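Local coordinates for protein tryptophan synthase alpha chain (Chlamydia trachomatis, PDB 6V82) that probably cleaves indoleglycerol phosphate to indole and glyceraldehyde 3-phosphate, the alpha-subunit half-reaction in the last step of tryptophan biosynthesis, at residues Val40-Leu45 against Pro91-Ser96. Numbering follows the deposited sequence.
Sequences VDILEL and PLILYS
Leu-43, Glu-44 and Leu-45 pair in parallel register with Leu-92, Ile-93 and Leu-94, joining two neighbouring, buried strands of the barrel. Four backbone hydrogen bonds alternate between the strands: Leu-43 N to Pro-91 O, Ile-93 N to Leu-43 O (2.8 Å and nearly straight, the N-H...O angle 175°), Leu-45 N to Ile-93 O, and Tyr-95 N to Leu-45 O. Proline, which has no N-H to give, suits position 91, where its carbonyl accepts a bond and its ring packs against Ile-42.

On one face leucines meet the surrounding helices. Leu-92 CD2 packs 3.4 Å from Leu-43 CB, the two side chains side by side and pointing the same way, while Leu-43 rests on helix 25-37 and Leu-45 and Leu-92 on helix 73-84. Inside the barrel, branched Ile-42 and Ile-93 pack against helix 4-7, CG2 of the former 3.7 Å from CG1 of the latter.

Further along, Glu-44 has CG anti to its backbone N (chi1 -175°), which sets CG 3.6 Å from Tyr-95 CB. The plane of its carboxylate is turned only 6° from that of the tyrosine ring, with OE2 3.8 Å from Ile-93 CG2. OE1 forms a salt bridge with Arg-205 and OE2 a hydrogen bond with Tyr-173 OH; Tyr-95 OH is hydrogen-bonded to Asp-55 OD2. Glu-44 and Asp-55 are the predicted proton acceptors, and such polar groups near the C-terminal ends of parallel strands characterise a TIM-barrel active site.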
ATOM      1  N   VAL A  40      -8.976  57.444 -14.144  1.00 38.04           N
ATOM      2  CA  VAL A  40      -7.751  56.727 -13.801  1.00 38.62           C
ATOM      3  C   VAL A  40      -6.558  57.437 -14.428  1.00 38.47           C
ATOM      4  O   VAL A  40      -6.589  57.806 -15.607  1.00 38.95           O
ATOM      5  CB  VAL A  40      -7.851  55.259 -14.255  1.00 35.70           C
ATOM      6  CG1 VAL A  40      -6.513  54.542 -14.093  1.00 30.47           C
ATOM      7  CG2 VAL A  40      -8.952  54.519 -13.461  1.00 33.43           C
ATOM      8  N   ASP A  41      -5.497  57.641 -13.642  1.00 39.09           N
ATOM      9  CA  ASP A  41      -4.360  58.435 -14.106  1.00 29.88           C
ATOM     10  C   ASP A  41      -3.253  57.595 -14.721  1.00 35.03           C
ATOM     11  O   ASP A  41      -2.478  58.096 -15.547  1.00 34.75           O
ATOM     12  CB  ASP A  41      -3.769  59.253 -12.956  1.00 32.17           C
ATOM     13  CG  ASP A  41      -4.797  60.151 -12.280  1.00 54.05           C
ATOM     14  OD1 ASP A  41      -5.132  59.889 -11.103  1.00 47.81           O
ATOM     15  OD2 ASP A  41      -5.264  61.121 -12.925  1.00 60.71           O
ATOM     16  N   ILE A  42      -3.153  56.334 -14.332  1.00 29.28           N
ATOM     17  CA  ILE A  42      -2.107  55.447 -14.803  1.00 24.63           C
ATOM     18  C   ILE A  42      -2.737  54.085 -15.017  1.00 28.88           C
ATOM     19  O   ILE A  42      -3.375  53.549 -14.108  1.00 36.42           O
ATOM     20  CB  ILE A  42      -0.953  55.345 -13.788  1.00 31.12           C
ATOM     21  CG1 ILE A  42      -0.257  56.694 -13.624  1.00 30.78           C
ATOM     22  CG2 ILE A  42       0.016  54.248 -14.203  1.00 33.57           C
ATOM     23  CD1 ILE A  42       0.764  56.726 -12.513  1.00 28.54           C
ATOM     24  N   LEU A  43      -2.571  53.527 -16.205  1.00 21.41           N
ATOM     25  CA  LEU A  43      -3.035  52.174 -16.472  1.00 27.70           C
ATOM     26  C   LEU A  43      -1.930  51.177 -16.153  1.00 26.81           C
ATOM     27  O   LEU A  43      -0.789  51.348 -16.588  1.00 19.88           O
ATOM     28  CB  LEU A  43      -3.472  52.017 -17.925  1.00 24.24           C
ATOM     29  CG  LEU A  43      -4.830  52.643 -18.176  1.00 33.89           C
ATOM     30  CD1 LEU A  43      -5.267  52.404 -19.599  1.00 38.11           C
ATOM     31  CD2 LEU A  43      -5.846  52.095 -17.176  1.00 30.92           C
ATOM     32  N   GLU A  44      -2.265  50.149 -15.376  1.00 33.98           N
ATOM     33  CA  GLU A  44      -1.363  49.029 -15.148  1.00 26.43           C
ATOM     34  C   GLU A  44      -1.921  47.863 -15.935  1.00 24.58           C
ATOM     35  O   GLU A  44      -2.957  47.298 -15.568  1.00 30.57           O
ATOM     36  CB  GLU A  44      -1.212  48.680 -13.675  1.00 29.62           C
ATOM     37  CG  GLU A  44      -0.164  47.586 -13.448  1.00 34.03           C
ATOM     38  CD  GLU A  44       0.495  47.667 -12.072  1.00 43.87           C
ATOM     39  OE1 GLU A  44       0.309  46.727 -11.259  1.00 53.29           O
ATOM     40  OE2 GLU A  44       1.194  48.677 -11.808  1.00 40.62           O
ATOM     41  N   LEU A  45      -1.235  47.519 -17.016  1.00 23.94           N
ATOM     42  CA  LEU A  45      -1.702  46.541 -17.982  1.00 24.08           C
ATOM     43  C   LEU A  45      -1.004  45.206 -17.718  1.00 28.90           C
ATOM     44  O   LEU A  45       0.228  45.106 -17.815  1.00 27.60           O
ATOM     45  CB  LEU A  45      -1.444  47.061 -19.397  1.00 23.72           C
ATOM     46  CG  LEU A  45      -2.144  46.345 -20.538  1.00 35.85           C
ATOM     47  CD1 LEU A  45      -3.663  46.416 -20.378  1.00 37.85           C
ATOM     48  CD2 LEU A  45      -1.702  46.973 -21.849  1.00 41.30           C
ATOM     49  N   PRO A  91       0.091  57.505 -18.595  1.00 37.39           N
ATOM     50  CA  PRO A  91       1.171  56.510 -18.508  1.00 31.36           C
ATOM     51  C   PRO A  91       0.636  55.085 -18.511  1.00 30.64           C
ATOM     52  O   PRO A  91      -0.418  54.803 -17.937  1.00 36.02           O
ATOM     53  CB  PRO A  91       1.843  56.843 -17.173  1.00 25.29           C
ATOM     54  CG  PRO A  91       1.521  58.283 -16.945  1.00 30.28           C
ATOM     55  CD  PRO A  91       0.153  58.500 -17.515  1.00 27.26           C
ATOM     56  N   LEU A  92       1.376  54.181 -19.165  1.00 28.40           N
ATOM     57  CA  LEU A  92       1.059  52.752 -19.201  1.00 28.90           C
ATOM     58  C   LEU A  92       2.188  51.963 -18.555  1.00 31.88           C
ATOM     59  O   LEU A  92       3.337  52.037 -19.008  1.00 39.78           O
ATOM     60  CB  LEU A  92       0.846  52.258 -20.632  1.00 34.70           C
ATOM     61  CG  LEU A  92      -0.294  52.919 -21.403  1.00 35.99           C
ATOM     62  CD1 LEU A  92      -0.328  52.435 -22.841  1.00 32.13           C
ATOM     63  CD2 LEU A  92      -1.602  52.630 -20.714  1.00 30.65           C
ATOM     64  N   ILE A  93       1.857  51.218 -17.501  1.00 28.66           N
ATOM     65  CA  ILE A  93       2.769  50.288 -16.841  1.00 24.23           C
ATOM     66  C   ILE A  93       2.463  48.892 -17.361  1.00 27.41           C
ATOM     67  O   ILE A  93       1.326  48.414 -17.240  1.00 25.87           O
ATOM     68  CB  ILE A  93       2.610  50.321 -15.310  1.00 28.81           C
ATOM     69  CG1 ILE A  93       2.694  51.740 -14.752  1.00 33.72           C
ATOM     70  CG2 ILE A  93       3.649  49.438 -14.664  1.00 30.52           C
ATOM     71  CD1 ILE A  93       3.886  52.505 -15.268  1.00 42.59           C
ATOM     72  N   LEU A  94       3.456  48.225 -17.937  1.00 24.37           N
ATOM     73  CA  LEU A  94       3.297  46.802 -18.205  1.00 21.78           C
ATOM     74  C   LEU A  94       3.640  46.034 -16.935  1.00 26.45           C
ATOM     75  O   LEU A  94       4.771  46.113 -16.434  1.00 27.00           O
ATOM     76  CB  LEU A  94       4.175  46.336 -19.356  1.00 20.95           C
ATOM     77  CG  LEU A  94       3.803  44.904 -19.745  1.00 28.70           C
ATOM     78  CD1 LEU A  94       2.412  44.892 -20.322  1.00 29.69           C
ATOM     79  CD2 LEU A  94       4.803  44.316 -20.744  1.00 32.87           C
ATOM     80  N   TYR A  95       2.658  45.319 -16.402  1.00 20.02           N
ATOM     81  CA  TYR A  95       2.852  44.436 -15.267  1.00 24.34           C
ATOM     82  C   TYR A  95       2.964  43.010 -15.780  1.00 24.16           C
ATOM     83  O   TYR A  95       2.097  42.559 -16.541  1.00 22.20           O
ATOM     84  CB  TYR A  95       1.689  44.567 -14.288  1.00 26.99           C
ATOM     85  CG  TYR A  95       1.672  43.518 -13.221  1.00 30.37           C
ATOM     86  CD1 TYR A  95       2.445  43.660 -12.071  1.00 29.75           C
ATOM     87  CD2 TYR A  95       0.869  42.388 -13.351  1.00 32.80           C
ATOM     88  CE1 TYR A  95       2.425  42.695 -11.074  1.00 34.34           C
ATOM     89  CE2 TYR A  95       0.830  41.421 -12.356  1.00 40.32           C
ATOM     90  CZ  TYR A  95       1.613  41.576 -11.224  1.00 39.50           C
ATOM     91  OH  TYR A  95       1.591  40.604 -10.253  1.00 45.69           O
ATOM     92  N   SER A  96       4.025  42.304 -15.370  1.00 16.93           N
ATOM     93  CA  SER A  96       4.292  41.005 -15.971  1.00 19.86           C
ATOM     94  C   SER A  96       5.124  40.126 -15.056  1.00 23.63           C
ATOM     95  O   SER A  96       5.865  40.599 -14.186  1.00 26.80           O
ATOM     96  CB  SER A  96       5.013  41.163 -17.314  1.00 27.05           C
ATOM     97  OG  SER A  96       5.423  39.920 -17.819  1.00 25.39           O
TER